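Local coordinates for protein nucleoporin NUP170 (Chaetomium thermophilum, PDB 5HAX) that probably serves as a scaffold nucleoporin of the nuclear pore complex, joining a beta-propeller to an alpha-helical domain, at residues N637-N642 with A674-M679; R597-L602 with E630-L635; I105-A110 with E142-G147; G76-I81 with H133-A138. All blocks are in the same frame, centred on the assembly; numbering follows the deposited sequence.

Contact 1: N637-N642 with A674-M679; sequences NFLEAN and ALQKLM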
# COMPACT_ATOMS: atom_id res chain seq x y z
N ASN A 637 -6.77 5.76 30.01
CA ASN A 637 -6.77 4.76 31.07
C ASN A 637 -5.35 4.40 31.49
O ASN A 637 -5.08 4.17 32.67
CB ASN A 637 -7.53 3.52 30.62
CG ASN A 637 -7.54 2.42 31.66
OD1 ASN A 637 -7.61 2.69 32.86
ND2 ASN A 637 -7.45 1.18 31.21
N PHE A 638 -4.43 4.34 30.52
CA PHE A 638 -3.05 4.00 30.84
C PHE A 638 -2.39 5.09 31.68
O PHE A 638 -1.62 4.79 32.60
CB PHE A 638 -2.26 3.77 29.55
CG PHE A 638 -0.77 3.68 29.76
CD1 PHE A 638 -0.19 2.50 30.19
CD2 PHE A 638 0.04 4.77 29.52
CE1 PHE A 638 1.17 2.41 30.39
CE2 PHE A 638 1.41 4.69 29.72
CZ PHE A 638 1.97 3.51 30.15
N LEU A 639 -2.67 6.36 31.37
CA LEU A 639 -2.08 7.45 32.14
C LEU A 639 -2.64 7.50 33.56
O LEU A 639 -1.91 7.82 34.50
CB LEU A 639 -2.31 8.78 31.42
CG LEU A 639 -1.72 8.90 30.01
CD1 LEU A 639 -2.04 10.26 29.41
CD2 LEU A 639 -0.21 8.67 30.02
N GLU A 640 -3.92 7.19 33.72
CA GLU A 640 -4.53 7.22 35.05
C GLU A 640 -3.97 6.12 35.94
O GLU A 640 -3.63 6.35 37.10
CB GLU A 640 -6.05 7.11 34.95
CG GLU A 640 -6.74 8.33 34.38
CD GLU A 640 -6.33 9.61 35.09
OE1 GLU A 640 -6.33 9.64 36.33
OE2 GLU A 640 -5.99 10.59 34.39
N ALA A 641 -3.88 4.90 35.40
CA ALA A 641 -3.37 3.77 36.17
C ALA A 641 -1.90 3.93 36.55
O ALA A 641 -1.40 3.14 37.36
CB ALA A 641 -3.56 2.48 35.39
N ASN A 642 -1.20 4.92 35.99
CA ASN A 642 0.21 5.17 36.28
C ASN A 642 0.44 6.65 36.53
O ASN A 642 1.48 7.21 36.17
CB ASN A 642 1.09 4.65 35.15
CG ASN A 642 0.94 3.16 34.93
OD1 ASN A 642 1.58 2.36 35.61
ND2 ASN A 642 0.09 2.78 33.99
N ALA A 674 -2.19 19.66 29.63
CA ALA A 674 -2.94 20.15 28.48
C ALA A 674 -3.27 19.01 27.52
O ALA A 674 -4.38 18.96 26.96
CB ALA A 674 -2.14 21.24 27.76
N LEU A 675 -2.33 18.09 27.30
CA LEU A 675 -2.58 16.96 26.42
C LEU A 675 -3.71 16.09 26.96
O LEU A 675 -4.58 15.64 26.19
CB LEU A 675 -1.32 16.12 26.24
CG LEU A 675 -0.19 16.73 25.40
CD1 LEU A 675 1.02 15.81 25.41
CD2 LEU A 675 -0.65 17.00 23.98
N GLN A 676 -3.73 15.84 28.27
CA GLN A 676 -4.78 15.01 28.85
C GLN A 676 -6.14 15.70 28.77
O GLN A 676 -7.16 15.02 28.59
CB GLN A 676 -4.43 14.68 30.30
CG GLN A 676 -3.26 13.72 30.43
CD GLN A 676 -2.92 13.39 31.87
OE1 GLN A 676 -3.36 12.37 32.41
NE2 GLN A 676 -2.14 14.26 32.51
N LYS A 677 -6.17 17.03 28.88
CA LYS A 677 -7.43 17.75 28.70
C LYS A 677 -7.90 17.68 27.25
O LYS A 677 -9.11 17.68 26.99
CB LYS A 677 -7.27 19.20 29.14
CG LYS A 677 -7.45 19.41 30.64
CD LYS A 677 -8.90 19.24 31.05
CE LYS A 677 -9.08 19.33 32.56
NZ LYS A 677 -10.49 19.08 32.96
N LEU A 678 -6.96 17.64 26.30
CA LEU A 678 -7.35 17.48 24.90
C LEU A 678 -7.90 16.09 24.65
O LEU A 678 -8.84 15.92 23.87
CB LEU A 678 -6.15 17.77 23.99
CG LEU A 678 -6.40 17.66 22.49
CD1 LEU A 678 -7.49 18.61 22.04
CD2 LEU A 678 -5.11 17.92 21.73
N MET A 679 -7.33 15.08 25.31
CA MET A 679 -7.81 13.71 25.13
C MET A 679 -9.26 13.56 25.56
O MET A 679 -10.09 13.02 24.82
CB MET A 679 -6.92 12.74 25.92
CG MET A 679 -5.52 12.58 25.36
SD MET A 679 -4.52 11.48 26.38
CE MET A 679 -2.97 12.39 26.43
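L639 reaches from helix 622-640 to helix 663-694 and sets its CD1 methyl between two side chains one helical turn apart, Q676 and M679. The firm part of the contact lies here: L639 CD1 is 3.8 Å from Q676 CG, and M679 CE also comes within 3.8 Å of L639 CD1. Both leucine torsions favour this reach, with CG anti to the carbonyl carbon (chi1 -60°) and CD1 carried straight on by an extended chi2. The methionine chain bends at its last torsion (chi3 -137°); the bend brings CE against L639 CD1, and the two side chains cross at about a right angle. A flexible thioether suits such a buried place, since it can shape itself to branched neighbours. Toward solvent the fit loosens. E640 is exposed, and its bent chain leaves OE2 3.7 Å from Q676 OE1, two oxygens that share no hydrogen bond. Glutamine suits this border because its CG methylene lies against the leucine methyl while its amide lies toward the polar, solvent-facing side. Shortening Q676 to an alanine is likely to strip L639 CD1 of its cover on that flank and open a gap toward E640. Both segments belong to the helical domain: M679 also packs on L591 and L595 of helix 586-599, whereas L675 and L678 on helix 663-694 meet A9 of the N-terminal helix 5-20.

Contact 2: R597-L602 with E630-L635; sequences RLVRTL and ENVERL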
# COMPACT_ATOMS: atom_id res chain seq x y z
N ARG A 597 -1.19 10.83 15.95
CA ARG A 597 -1.37 9.80 14.93
C ARG A 597 -2.68 9.05 15.11
O ARG A 597 -3.22 8.51 14.14
CB ARG A 597 -0.17 8.84 14.96
CG ARG A 597 1.11 9.49 14.45
CD ARG A 597 2.35 8.63 14.72
NE ARG A 597 3.53 9.17 14.05
CZ ARG A 597 4.76 8.69 14.20
NH1 ARG A 597 4.99 7.65 14.99
NH2 ARG A 597 5.77 9.25 13.55
N LEU A 598 -3.21 9.02 16.34
CA LEU A 598 -4.51 8.38 16.56
C LEU A 598 -5.66 9.18 15.94
O LEU A 598 -6.70 8.60 15.61
CB LEU A 598 -4.76 8.19 18.05
CG LEU A 598 -3.91 7.16 18.80
CD1 LEU A 598 -4.30 7.15 20.27
CD2 LEU A 598 -4.03 5.77 18.20
N VAL A 599 -5.49 10.50 15.77
CA VAL A 599 -6.56 11.36 15.29
C VAL A 599 -6.21 12.07 13.99
O VAL A 599 -6.92 12.99 13.58
CB VAL A 599 -6.96 12.40 16.37
CG1 VAL A 599 -7.39 11.71 17.65
CG2 VAL A 599 -5.82 13.38 16.63
N ARG A 600 -5.14 11.64 13.31
CA ARG A 600 -4.70 12.37 12.12
C ARG A 600 -5.76 12.35 11.02
O ARG A 600 -5.87 13.31 10.25
CB ARG A 600 -3.39 11.78 11.60
CG ARG A 600 -3.53 10.44 10.91
CD ARG A 600 -2.19 9.71 10.82
NE ARG A 600 -1.16 10.51 10.16
CZ ARG A 600 -0.91 10.48 8.85
NH1 ARG A 600 0.06 11.25 8.35
NH2 ARG A 600 -1.61 9.71 8.04
N THR A 601 -6.55 11.27 10.92
CA THR A 601 -7.61 11.21 9.92
C THR A 601 -8.79 12.12 10.26
O THR A 601 -9.63 12.35 9.38
CB THR A 601 -8.12 9.78 9.76
OG1 THR A 601 -8.70 9.33 11.00
CG2 THR A 601 -6.99 8.84 9.36
N LEU A 602 -8.86 12.63 11.49
CA LEU A 602 -9.99 13.42 11.97
C LEU A 602 -9.70 14.91 11.99
O LEU A 602 -10.50 15.71 11.48
CB LEU A 602 -10.37 12.97 13.39
CG LEU A 602 -11.64 12.14 13.57
CD1 LEU A 602 -11.66 10.96 12.63
CD2 LEU A 602 -11.73 11.68 15.02
N GLU A 630 -11.92 4.54 21.22
CA GLU A 630 -11.40 3.48 22.07
C GLU A 630 -9.90 3.62 22.28
O GLU A 630 -9.40 3.47 23.40
CB GLU A 630 -11.73 2.11 21.46
CG GLU A 630 -13.20 1.75 21.49
CD GLU A 630 -13.49 0.43 20.81
OE1 GLU A 630 -12.54 -0.21 20.32
OE2 GLU A 630 -14.67 0.02 20.77
N ASN A 631 -9.17 3.92 21.20
CA ASN A 631 -7.72 4.10 21.32
C ASN A 631 -7.39 5.28 22.23
O ASN A 631 -6.49 5.17 23.08
CB ASN A 631 -7.10 4.31 19.94
CG ASN A 631 -7.08 3.03 19.11
OD1 ASN A 631 -7.14 1.93 19.65
ND2 ASN A 631 -6.97 3.19 17.80
N VAL A 632 -8.08 6.40 22.07
CA VAL A 632 -7.84 7.56 22.93
C VAL A 632 -8.14 7.20 24.38
O VAL A 632 -7.40 7.58 25.29
CB VAL A 632 -8.69 8.76 22.46
CG1 VAL A 632 -8.61 9.91 23.47
CG2 VAL A 632 -8.23 9.23 21.08
N GLU A 633 -9.23 6.47 24.62
CA GLU A 633 -9.62 6.14 25.98
C GLU A 633 -8.64 5.17 26.63
O GLU A 633 -8.31 5.31 27.81
CB GLU A 633 -11.03 5.55 25.99
CG GLU A 633 -12.13 6.59 25.78
CD GLU A 633 -12.24 7.57 26.94
OE1 GLU A 633 -12.93 8.60 26.79
OE2 GLU A 633 -11.64 7.31 28.01
N ARG A 634 -8.16 4.18 25.88
CA ARG A 634 -7.16 3.26 26.42
C ARG A 634 -5.88 4.01 26.77
O ARG A 634 -5.21 3.68 27.76
CB ARG A 634 -6.87 2.13 25.44
CG ARG A 634 -7.80 0.94 25.58
CD ARG A 634 -7.12 -0.38 25.22
NE ARG A 634 -6.01 -0.69 26.12
CZ ARG A 634 -5.44 -1.89 26.22
NH1 ARG A 634 -4.43 -2.08 27.07
NH2 ARG A 634 -5.87 -2.90 25.48
N LEU A 635 -5.52 5.01 25.97
CA LEU A 635 -4.38 5.86 26.31
C LEU A 635 -4.63 6.61 27.61
O LEU A 635 -3.77 6.67 28.50
CB LEU A 635 -4.08 6.83 25.17
CG LEU A 635 -3.02 7.91 25.43
CD1 LEU A 635 -1.69 7.29 25.82
CD2 LEU A 635 -2.87 8.80 24.21
O HOH W 1 -6.82 5.90 15.83
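Two successive long helices of the alpha-helical domain pack here, L598 and V599 near the C-terminal end of helix 586-599 lying against N631 and V632 in the middle of helix 622-640. L598 carries most of the join. Its isobutyl group straddles the CB of N631, with L598 CD2 at 3.8 Å and L598 CD1 at 4.0 Å from N631 CB. The same CD2 lies 3.9 Å from N631 ND2. The leucine gets there with CG anti to its carbonyl carbon (chi1 -69°), and its forked end is broad enough to lean on the neighbouring helix. Beside it, V599 CG1 meets V632 CG2 at 4.3 Å, a looser touch of two compact branched side chains. Asparagine serves at this less buried margin by offering an aliphatic CB to the leucine and an amide to water: one water donates a hydrogen bond to L598 O, 2.7 Å away, and weakly accepts one from N631 ND2. Cutting L598 back to an alanine would probably open a gap over N631 CB and leave N631 with little more than a weak water-mediated link to this helix. Helix 663-694 closes the buried side, where V632 rests on M679 and I682, while R597 turns to salt bridges with D20 of helix 5-20 and E524 of helix 522-533.

Contact 3: I105-A110 with E142-G147; sequences IGYEEA and EIILLG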
# COMPACT_ATOMS: atom_id res chain seq x y z
N ILE A 105 -15.45 -22.44 -8.56
CA ILE A 105 -16.32 -21.75 -9.51
C ILE A 105 -15.82 -22.09 -10.90
O ILE A 105 -14.81 -21.56 -11.36
CB ILE A 105 -16.35 -20.24 -9.27
CG1 ILE A 105 -16.81 -19.93 -7.84
CG2 ILE A 105 -17.25 -19.55 -10.28
CD1 ILE A 105 -16.68 -18.48 -7.45
N GLY A 106 -16.52 -22.99 -11.59
CA GLY A 106 -16.11 -23.43 -12.91
C GLY A 106 -16.77 -22.63 -14.02
O GLY A 106 -17.94 -22.28 -13.94
N TYR A 107 -15.99 -22.34 -15.06
CA TYR A 107 -16.49 -21.67 -16.26
C TYR A 107 -15.84 -22.34 -17.46
O TYR A 107 -14.63 -22.21 -17.67
CB TYR A 107 -16.19 -20.17 -16.24
CG TYR A 107 -16.51 -19.48 -17.54
CD1 TYR A 107 -15.52 -19.23 -18.48
CD2 TYR A 107 -17.81 -19.10 -17.84
CE1 TYR A 107 -15.82 -18.61 -19.68
CE2 TYR A 107 -18.12 -18.48 -19.04
CZ TYR A 107 -17.11 -18.23 -19.95
OH TYR A 107 -17.41 -17.61 -21.14
N GLU A 108 -16.65 -23.04 -18.26
CA GLU A 108 -16.14 -23.87 -19.35
C GLU A 108 -16.85 -23.58 -20.67
O GLU A 108 -16.83 -24.42 -21.57
CB GLU A 108 -16.28 -25.35 -18.98
CG GLU A 108 -15.91 -25.64 -17.53
CD GLU A 108 -15.83 -27.13 -17.23
OE1 GLU A 108 -15.52 -27.91 -18.15
OE2 GLU A 108 -16.07 -27.50 -16.06
N GLU A 109 -17.46 -22.40 -20.81
CA GLU A 109 -18.11 -22.05 -22.06
C GLU A 109 -17.10 -21.90 -23.19
O GLU A 109 -17.43 -22.15 -24.36
CB GLU A 109 -18.90 -20.74 -21.91
CG GLU A 109 -19.94 -20.76 -20.80
CD GLU A 109 -20.94 -21.89 -20.95
OE1 GLU A 109 -20.92 -22.81 -20.11
OE2 GLU A 109 -21.73 -21.85 -21.91
N ALA A 110 -15.88 -21.48 -22.87
CA ALA A 110 -14.88 -21.20 -23.90
C ALA A 110 -14.62 -22.42 -24.77
O ALA A 110 -14.64 -23.57 -24.30
CB ALA A 110 -13.58 -20.72 -23.26
N GLU A 142 -10.75 -15.60 -29.18
CA GLU A 142 -11.58 -14.46 -28.82
C GLU A 142 -11.25 -14.01 -27.40
O GLU A 142 -10.58 -14.71 -26.64
CB GLU A 142 -13.07 -14.81 -28.93
CG GLU A 142 -13.48 -15.97 -28.04
CD GLU A 142 -14.88 -16.47 -28.33
OE1 GLU A 142 -15.24 -17.56 -27.82
OE2 GLU A 142 -15.62 -15.79 -29.06
N ILE A 143 -11.74 -12.81 -27.06
CA ILE A 143 -11.72 -12.29 -25.70
C ILE A 143 -13.17 -12.19 -25.23
O ILE A 143 -14.04 -11.73 -25.97
CB ILE A 143 -11.03 -10.92 -25.60
CG1 ILE A 143 -9.56 -11.01 -26.05
CG2 ILE A 143 -11.09 -10.40 -24.17
CD1 ILE A 143 -9.36 -10.81 -27.54
N ILE A 144 -13.40 -12.59 -23.98
CA ILE A 144 -14.74 -12.70 -23.42
C ILE A 144 -14.80 -11.86 -22.15
O ILE A 144 -13.91 -11.95 -21.30
CB ILE A 144 -15.10 -14.17 -23.12
CG1 ILE A 144 -14.95 -15.02 -24.38
CG2 ILE A 144 -16.52 -14.28 -22.57
CD1 ILE A 144 -14.88 -16.51 -24.12
N LEU A 145 -15.86 -11.06 -22.02
CA LEU A 145 -16.11 -10.26 -20.83
C LEU A 145 -17.23 -10.89 -20.02
O LEU A 145 -18.28 -11.24 -20.57
CB LEU A 145 -16.48 -8.82 -21.20
CG LEU A 145 -15.51 -8.06 -22.10
CD1 LEU A 145 -16.02 -6.65 -22.33
CD2 LEU A 145 -14.11 -8.04 -21.50
N LEU A 146 -17.01 -11.02 -18.71
CA LEU A 146 -18.03 -11.51 -17.79
C LEU A 146 -18.19 -10.52 -16.65
O LEU A 146 -17.21 -10.01 -16.11
CB LEU A 146 -17.66 -12.89 -17.22
CG LEU A 146 -17.60 -14.06 -18.20
CD1 LEU A 146 -17.21 -15.33 -17.47
CD2 LEU A 146 -18.92 -14.23 -18.93
N GLY A 147 -19.44 -10.25 -16.29
CA GLY A 147 -19.71 -9.45 -15.12
C GLY A 147 -19.41 -10.22 -13.85
O GLY A 147 -19.60 -11.43 -13.77
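Y107 turns its CG away from its backbone N (chi1 172°), swinging its ring toward strand 142-151, where L146 meets it from the opposite direction. The leucine holds CG anti to its carbonyl carbon (chi1 -65°) and its chain runs on extended, which delivers CD1 to the ring. The result is a CH-pi contact over one face: L146 CD1 stands 3.8 Å from the centroid of the Y107 ring and 17° off the ring normal. Its shift toward the rim brings it nearest to Y107 CE2, at 3.6 Å. On the opposite face the backbone N of E109 lies 4.1 Å above the plane of the Y107 ring, so the turn after the strand folds back over its own tyrosine. The phenol oxygen extends past the leucine to the next residue of the strand that points toward the tyrosine's segment, I144, with Y107 OH 3.7 Å from I144 CG2. A110 adds a small, looser touch, its CB 4.5 Å from I144 CD1. A long flat ring suits this place, because it spans the space between two sheets that a short aliphatic chain would not cross. The contact joins adjacent blades of the beta-propeller: strand 105-107 is one edge of a four-stranded sheet within this chain, hydrogen-bonded to strand 91-96 and, at G106, to the chain of another protein, while strand 142-151 runs between strands 133-139 and 159-170.

Contact 4: G76-I81 with H133-A138; sequences GLFAEI and HVLVVA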
# COMPACT_ATOMS: atom_id res chain seq x y z
N GLY A 76 -2.98 -18.03 -11.66
CA GLY A 76 -2.94 -16.59 -11.44
C GLY A 76 -3.66 -16.19 -10.17
O GLY A 76 -4.32 -17.01 -9.52
N LEU A 77 -3.53 -14.91 -9.84
CA LEU A 77 -4.00 -14.36 -8.57
C LEU A 77 -4.98 -13.21 -8.80
O LEU A 77 -4.76 -12.37 -9.67
CB LEU A 77 -2.83 -13.83 -7.73
CG LEU A 77 -2.46 -14.58 -6.45
CD1 LEU A 77 -1.29 -13.89 -5.77
CD2 LEU A 77 -3.63 -14.69 -5.49
N PHE A 78 -6.04 -13.19 -8.00
CA PHE A 78 -6.91 -12.03 -7.82
C PHE A 78 -6.79 -11.57 -6.37
O PHE A 78 -7.74 -11.68 -5.59
CB PHE A 78 -8.37 -12.35 -8.19
CG PHE A 78 -8.59 -12.65 -9.65
CD1 PHE A 78 -7.74 -12.16 -10.62
CD2 PHE A 78 -9.68 -13.42 -10.04
CE1 PHE A 78 -7.95 -12.44 -11.96
CE2 PHE A 78 -9.90 -13.70 -11.38
CZ PHE A 78 -9.04 -13.21 -12.34
N ALA A 79 -5.61 -11.05 -6.01
CA ALA A 79 -5.32 -10.74 -4.62
C ALA A 79 -6.24 -9.67 -4.04
O ALA A 79 -6.40 -9.61 -2.82
CB ALA A 79 -3.86 -10.29 -4.48
N GLU A 80 -6.83 -8.82 -4.89
CA GLU A 80 -7.68 -7.74 -4.39
C GLU A 80 -8.92 -8.28 -3.68
O GLU A 80 -9.46 -7.61 -2.80
CB GLU A 80 -8.10 -6.84 -5.55
CG GLU A 80 -8.86 -5.58 -5.13
CD GLU A 80 -9.56 -4.91 -6.30
OE1 GLU A 80 -9.02 -4.95 -7.43
OE2 GLU A 80 -10.66 -4.36 -6.09
N ILE A 81 -9.37 -9.48 -4.04
CA ILE A 81 -10.58 -10.07 -3.50
C ILE A 81 -10.32 -11.43 -2.87
O ILE A 81 -11.26 -12.14 -2.52
CB ILE A 81 -11.67 -10.19 -4.59
CG1 ILE A 81 -11.15 -11.00 -5.78
CG2 ILE A 81 -12.10 -8.80 -5.04
CD1 ILE A 81 -12.21 -11.38 -6.78
N HIS A 133 -16.71 -5.87 -10.59
CA HIS A 133 -15.55 -6.08 -11.45
C HIS A 133 -16.01 -6.64 -12.79
O HIS A 133 -17.17 -7.01 -12.97
CB HIS A 133 -14.55 -7.05 -10.81
CG HIS A 133 -13.97 -6.58 -9.51
ND1 HIS A 133 -14.56 -6.87 -8.30
CD2 HIS A 133 -12.86 -5.86 -9.24
CE1 HIS A 133 -13.83 -6.33 -7.33
NE2 HIS A 133 -12.80 -5.72 -7.88
N VAL A 134 -15.08 -6.68 -13.73
CA VAL A 134 -15.26 -7.37 -15.01
C VAL A 134 -14.16 -8.42 -15.12
O VAL A 134 -12.99 -8.13 -14.87
CB VAL A 134 -15.21 -6.40 -16.20
CG1 VAL A 134 -15.21 -7.17 -17.52
CG2 VAL A 134 -16.38 -5.44 -16.15
N LEU A 135 -14.55 -9.63 -15.50
CA LEU A 135 -13.62 -10.73 -15.72
C LEU A 135 -13.34 -10.82 -17.21
O LEU A 135 -14.25 -11.07 -18.01
CB LEU A 135 -14.19 -12.04 -15.18
CG LEU A 135 -13.32 -13.29 -15.31
CD1 LEU A 135 -12.10 -13.20 -14.42
CD2 LEU A 135 -14.14 -14.52 -14.97
N VAL A 136 -12.08 -10.62 -17.60
CA VAL A 136 -11.65 -10.70 -18.99
C VAL A 136 -10.98 -12.05 -19.19
O VAL A 136 -10.01 -12.38 -18.50
CB VAL A 136 -10.69 -9.56 -19.36
CG1 VAL A 136 -10.41 -9.57 -20.85
CG2 VAL A 136 -11.26 -8.22 -18.93
N VAL A 137 -11.48 -12.83 -20.15
CA VAL A 137 -10.96 -14.16 -20.47
C VAL A 137 -10.53 -14.14 -21.93
O VAL A 137 -11.37 -14.02 -22.83
CB VAL A 137 -11.99 -15.26 -20.21
CG1 VAL A 137 -11.42 -16.62 -20.58
CG2 VAL A 137 -12.44 -15.24 -18.75
N ALA A 138 -9.23 -14.28 -22.17
CA ALA A 138 -8.67 -14.29 -23.51
C ALA A 138 -8.31 -15.71 -23.92
O ALA A 138 -7.63 -16.42 -23.17
CB ALA A 138 -7.44 -13.39 -23.59
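The imidazole of H133 is gripped at its edge by E80, whose OE2 sits practically in the ring plane. H133 NE2 gives a nearly straight hydrogen bond to E80 OE2, 3.1 Å long with an N-H...O angle of 172°. Seen from the glutamate the approach is less regular: the nitrogen meets OE2 from above the carboxylate plane, 54° out of it, and the carboxylate as a whole is steeply turned against the ring. The glutamate spans the distance because its CG is anti to the backbone N (chi1 -173°) and the chain continues extended. I81 adds an apolar touch to the same ring, with its CG2 3.8 Å from H133 CE1. H133 ND1 has a hydrogen bond of its own to a residue flanking the segments, so both nitrogens of this buried ring are engaged. Histidine suits the site by combining a flat body that packs among aliphatic groups with an edge able to bind the exposed glutamate.

The second half of the contact is wholly apolar. F78 CZ comes within 3.7 Å of L135 CD1, the two side chains crossing at about a right angle, while the phenylalanine ring also meets that of W85. Strand 73-78 opens one propeller blade and strand 133-139 is the second of the next. Between them L119 of strand 114-120 touches F78, I81 and H133, and V148 of strand 142-151 backs both H133 and L135.

How the contacts relate
The four contacts fall into two pairs on opposite sides of the chain's centre. Contacts 1 and 2 share helix 622-640 in the helical domain and touch through M679; contact 2 is buried, whereas contact 1 runs out to a polar, solvent-facing side. Contacts 3 and 4 both bridge the same two propeller blades, and their strands 142-151 and 133-139 are hydrogen-bonded neighbours in one sheet. Both are largely buried, though contact 4 reaches the surface through its glutamate. The helix pair relies on aliphatic packing, with a water at one margin, while the blade pair employs aromatic rings, adding a histidine-carboxylate bond in contact 4 alone.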